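Side-chain contacts in Methylcobalamin\: coenzyme M methyltransferase (Methanosarcina mazei, PDB 4AY7), which catalyses transfer of a methyl group from methylcobalamin or a methylated corrinoid to coenzyme M, a zinc-dependent step of methanogenesis: residues N69-G74 / R141-P146; K168-W173 / D179-A184. All coordinates share one frame; numbering follows the deposited sequence.

Interaction 1: residues N69-G74 / R141-P146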
# COMPACT_ATOMS: atom_id res chain seq x y z
N ASN A 69 -11.18 -4.50 -11.01
CA ASN A 69 -10.85 -5.43 -9.93
C ASN A 69 -11.62 -5.09 -8.65
O ASN A 69 -11.12 -5.31 -7.50
CB ASN A 69 -9.32 -5.51 -9.63
CG ASN A 69 -8.94 -6.81 -8.89
OD1 ASN A 69 -9.85 -7.56 -8.48
ND2 ASN A 69 -7.64 -7.12 -8.75
N HIS A 70 -12.79 -4.47 -8.87
CA HIS A 70 -13.80 -4.28 -7.87
C HIS A 70 -15.07 -4.90 -8.40
O HIS A 70 -15.70 -5.74 -7.75
CB HIS A 70 -13.99 -2.78 -7.57
CG HIS A 70 -15.24 -2.49 -6.82
ND1 HIS A 70 -15.49 -3.03 -5.61
CD2 HIS A 70 -16.34 -1.72 -7.16
CE1 HIS A 70 -16.71 -2.63 -5.18
NE2 HIS A 70 -17.23 -1.82 -6.13
N GLU A 71 -15.45 -4.47 -9.58
CA GLU A 71 -16.70 -4.90 -10.16
C GLU A 71 -16.69 -6.38 -10.65
O GLU A 71 -17.67 -7.07 -10.48
CB GLU A 71 -17.19 -3.86 -11.20
CG GLU A 71 -17.59 -2.56 -10.44
CD GLU A 71 -18.16 -1.42 -11.30
OE1 GLU A 71 -18.40 -1.62 -12.52
OE2 GLU A 71 -18.38 -0.30 -10.74
N LEU A 72 -15.57 -6.88 -11.17
CA LEU A 72 -15.46 -8.26 -11.58
C LEU A 72 -14.95 -9.22 -10.48
O LEU A 72 -15.22 -10.45 -10.53
CB LEU A 72 -14.59 -8.36 -12.85
CG LEU A 72 -15.28 -7.79 -14.08
CD1 LEU A 72 -14.31 -7.60 -15.23
CD2 LEU A 72 -16.43 -8.71 -14.49
N SER A 73 -14.20 -8.72 -9.48
CA SER A 73 -13.59 -9.63 -8.51
C SER A 73 -14.39 -9.77 -7.21
O SER A 73 -14.26 -10.78 -6.53
CB SER A 73 -12.20 -9.18 -8.13
OG SER A 73 -12.29 -7.89 -7.49
N GLY A 74 -15.13 -8.73 -6.85
CA GLY A 74 -15.86 -8.63 -5.66
C GLY A 74 -15.03 -8.12 -4.47
O GLY A 74 -15.56 -8.10 -3.34
N ARG A 141 -14.80 7.73 -7.49
CA ARG A 141 -15.86 8.21 -6.62
C ARG A 141 -17.15 8.48 -7.36
O ARG A 141 -18.22 8.09 -6.92
CB ARG A 141 -15.46 9.47 -5.86
CG ARG A 141 -16.58 9.98 -4.96
CD ARG A 141 -16.98 8.99 -3.84
NE ARG A 141 -15.89 8.75 -2.90
CZ ARG A 141 -15.67 7.60 -2.22
NH1 ARG A 141 -16.43 6.52 -2.42
NH2 ARG A 141 -14.66 7.51 -1.34
N GLU A 142 -17.07 9.13 -8.50
CA GLU A 142 -18.28 9.45 -9.20
C GLU A 142 -18.98 8.19 -9.66
O GLU A 142 -20.19 8.16 -9.70
CB GLU A 142 -18.00 10.38 -10.41
CG GLU A 142 -19.27 10.78 -11.14
CD GLU A 142 -19.08 11.96 -12.09
OE1 GLU A 142 -17.90 12.29 -12.50
OE2 GLU A 142 -20.13 12.55 -12.44
N LYS A 143 -18.22 7.17 -10.04
CA LYS A 143 -18.84 5.95 -10.56
C LYS A 143 -19.40 5.05 -9.46
O LYS A 143 -20.47 4.47 -9.61
CB LYS A 143 -17.87 5.09 -11.35
CG LYS A 143 -18.63 4.31 -12.40
CD LYS A 143 -18.36 2.82 -12.37
CE LYS A 143 -19.19 2.11 -13.45
NZ LYS A 143 -18.32 1.04 -14.05
N VAL A 144 -18.64 4.84 -8.41
CA VAL A 144 -19.09 3.93 -7.34
C VAL A 144 -19.95 4.58 -6.25
O VAL A 144 -20.65 3.86 -5.49
CB VAL A 144 -17.91 3.24 -6.66
CG1 VAL A 144 -17.11 2.49 -7.69
CG2 VAL A 144 -17.07 4.24 -5.82
N GLY A 145 -19.92 5.91 -6.14
CA GLY A 145 -20.73 6.55 -5.13
C GLY A 145 -20.11 6.49 -3.73
O GLY A 145 -18.92 6.07 -3.55
N PRO A 146 -20.88 6.96 -2.75
CA PRO A 146 -20.31 7.24 -1.46
C PRO A 146 -20.10 6.00 -0.60
O PRO A 146 -19.34 6.08 0.36
CB PRO A 146 -21.35 8.18 -0.80
CG PRO A 146 -22.64 7.81 -1.45
CD PRO A 146 -22.30 7.35 -2.84
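The carboxylate of Glu71 takes the ammonium of Lys143 on the syn side of OE1, 23° out of its plane, while the imidazole of His70 meets CG1 of Val144 obliquely, its CD2 lying 4.3 Å from that methyl. These groups bridge the C-terminal ends of helices 59-71 and 130-144 on the outside of the TIM barrel; the helices precede the neighbouring parallel strands 78-80 and 150-155. The salt bridge, 3.1 Å from Lys143 NZ to Glu71 OE1, lies at the surface. Glu71 reaches out as an extended chain beyond CG. Lys143 comes from the opposite direction with CG anti to the backbone N (chi1 -151°), and bends at chi2 and chi4 to bring NZ to the carboxylate. The polar partner of the His70 ring lies just past the segment: ND1 bonds to Leu75 O. Arg141 closes its own helix end: NH1 reaches Gly145 O at 2.8 Å, the carbonyl oxygen lying at the guanidinium edge and in its plane, and NH2 forms a salt bridge with Asp205. Alongside the charged pair, the methylene CD of Lys143 rests 3.5 Å from Glu71 OE2.

Interaction 2: residues K168-W173 / D179-A184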
# COMPACT_ATOMS: atom_id res chain seq x y z
N LYS A 168 21.82 3.06 -2.20
CA LYS A 168 23.23 2.95 -1.81
C LYS A 168 23.72 4.12 -0.91
O LYS A 168 24.45 3.91 0.07
CB LYS A 168 24.04 2.85 -3.07
CG LYS A 168 25.49 2.57 -2.85
CD LYS A 168 26.24 2.74 -4.16
CE LYS A 168 27.70 3.13 -3.92
NZ LYS A 168 28.48 1.94 -3.49
N SER A 169 23.34 5.35 -1.25
CA SER A 169 23.68 6.52 -0.43
C SER A 169 22.90 6.45 0.88
O SER A 169 23.40 6.74 1.95
CB SER A 169 23.35 7.81 -1.14
OG SER A 169 24.06 7.87 -2.36
N PHE A 170 21.66 6.06 0.79
CA PHE A 170 20.79 5.97 2.00
C PHE A 170 21.39 5.01 3.03
O PHE A 170 21.55 5.37 4.20
CB PHE A 170 19.38 5.59 1.56
CG PHE A 170 18.35 5.66 2.63
CD1 PHE A 170 17.70 6.85 2.91
CD2 PHE A 170 17.99 4.55 3.31
CE1 PHE A 170 16.75 6.93 3.87
CE2 PHE A 170 17.03 4.62 4.31
CZ PHE A 170 16.38 5.80 4.56
N MET A 171 21.81 3.83 2.61
CA MET A 171 22.41 2.88 3.53
C MET A 171 23.73 3.39 4.09
O MET A 171 23.97 3.34 5.31
CB MET A 171 22.58 1.51 2.85
CG MET A 171 21.26 0.75 2.74
SD MET A 171 21.36 -0.92 1.99
CE MET A 171 22.85 -1.60 2.77
N LYS A 172 24.57 3.95 3.23
CA LYS A 172 25.88 4.47 3.65
C LYS A 172 25.72 5.62 4.63
O LYS A 172 26.42 5.68 5.62
CB LYS A 172 26.68 4.89 2.40
CG LYS A 172 28.15 5.26 2.58
CD LYS A 172 28.82 5.51 1.19
CE LYS A 172 30.36 5.37 1.15
NZ LYS A 172 31.19 6.63 1.00
N TRP A 173 24.78 6.52 4.39
CA TRP A 173 24.54 7.63 5.30
C TRP A 173 23.95 7.22 6.63
O TRP A 173 24.16 7.91 7.65
CB TRP A 173 23.65 8.65 4.66
CG TRP A 173 24.25 9.22 3.40
CD1 TRP A 173 25.51 9.02 2.88
CD2 TRP A 173 23.60 10.11 2.48
NE1 TRP A 173 25.65 9.68 1.69
CE2 TRP A 173 24.54 10.36 1.41
CE3 TRP A 173 22.37 10.69 2.43
CZ2 TRP A 173 24.24 11.17 0.35
CZ3 TRP A 173 22.06 11.49 1.35
CH2 TRP A 173 22.98 11.75 0.35
N ASP A 179 23.15 12.84 9.78
CA ASP A 179 22.49 14.12 9.52
C ASP A 179 21.85 14.14 8.15
O ASP A 179 20.80 14.75 7.96
CB ASP A 179 23.44 15.29 9.56
CG ASP A 179 23.41 16.00 10.84
OD1 ASP A 179 23.24 15.31 11.87
OD2 ASP A 179 23.60 17.23 10.86
N LEU A 180 22.55 13.58 7.16
CA LEU A 180 22.02 13.54 5.81
C LEU A 180 20.85 12.55 5.68
O LEU A 180 19.79 12.80 5.10
CB LEU A 180 23.13 13.22 4.77
CG LEU A 180 24.27 14.21 4.55
CD1 LEU A 180 25.25 13.56 3.57
CD2 LEU A 180 23.81 15.55 4.00
N LEU A 181 21.05 11.39 6.24
CA LEU A 181 19.96 10.46 6.44
C LEU A 181 18.69 11.14 7.02
O LEU A 181 17.58 11.00 6.44
CB LEU A 181 20.36 9.31 7.34
CG LEU A 181 19.31 8.22 7.31
CD1 LEU A 181 19.66 7.14 6.30
CD2 LEU A 181 19.20 7.58 8.69
N GLU A 182 18.85 11.86 8.13
CA GLU A 182 17.71 12.58 8.70
C GLU A 182 17.13 13.70 7.91
O GLU A 182 15.90 13.85 7.87
CB GLU A 182 18.01 13.09 10.11
CG GLU A 182 18.12 11.98 11.13
CD GLU A 182 18.17 12.58 12.54
OE1 GLU A 182 17.30 13.43 12.91
OE2 GLU A 182 19.13 12.24 13.25
N GLN A 183 17.97 14.46 7.22
CA GLN A 183 17.43 15.51 6.34
C GLN A 183 16.58 14.92 5.23
O GLN A 183 15.50 15.43 4.95
CB GLN A 183 18.56 16.32 5.74
CG GLN A 183 18.03 17.57 5.12
CD GLN A 183 19.13 18.41 4.53
OE1 GLN A 183 20.36 18.18 4.77
NE2 GLN A 183 18.71 19.41 3.77
N ALA A 184 17.05 13.83 4.62
CA ALA A 184 16.25 13.17 3.56
C ALA A 184 14.91 12.62 4.03
O ALA A 184 13.86 12.77 3.37
CB ALA A 184 17.09 12.08 2.90
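Helices 168-173 and 179-184 run at 127° between their N-to-C directions, their axes 8.9 Å apart at closest, and the backbones come nearest at Trp173 and Leu181, with CA atoms 5.5 Å apart. Two successive leucines each lay a methyl over an aromatic face. Leu180 sets its CD1 over the face of the Trp173 six-membered ring, 3.9 Å from the centroid and 11° off the normal, a CH-pi contact; its CB presses closer still, 3.5 Å from Trp173 CE3. Toward the rim of the opposite face lies Ser169 O, one turn back in the same helix, and the ring is sandwiched between its own backbone and the facing helix. The two helices follow one another with a very short link, within the beta-alpha-beta crossover that joins strand 150-155 to strand 206-210 of the TIM barrel. Leu181 swings its CG anti to the backbone N (chi1 -168°), which places CD1 over the centre of one face of the Phe170 ring, 3.8 Å from the centroid, a second CH-pi contact. That methyl also packs tightly on Phe170 O, at 3.3 Å. Cutting Trp173 back to an alanine is likely to open a gap between the helices and leave Leu180 CD1 without the ring face it lies on. Phe170 also packs on Ala161, Ser162 and Val165 of helix 157-165.

In the fold
Interactions 1 and 2 lie on opposite sides of the chain's centre, their own centres about 41 Å apart and their nearest atoms about 29 Å apart, so neither touches the other. Strand 150-155 connects them along the chain: helix 130-144 of interaction 1 leads into it, and the helices of interaction 2 come after it, on the way to strand 206-210. Interaction 1 is a surface contact that combines a salt bridge with apolar packing; interaction 2 is buried and apolar. Both lie away from the zinc ion held by His246, Cys248 and Cys325, and from Gln38 and Gln103, which bind coenzyme M in another structure of this enzyme; they belong to the helical surround of the barrel.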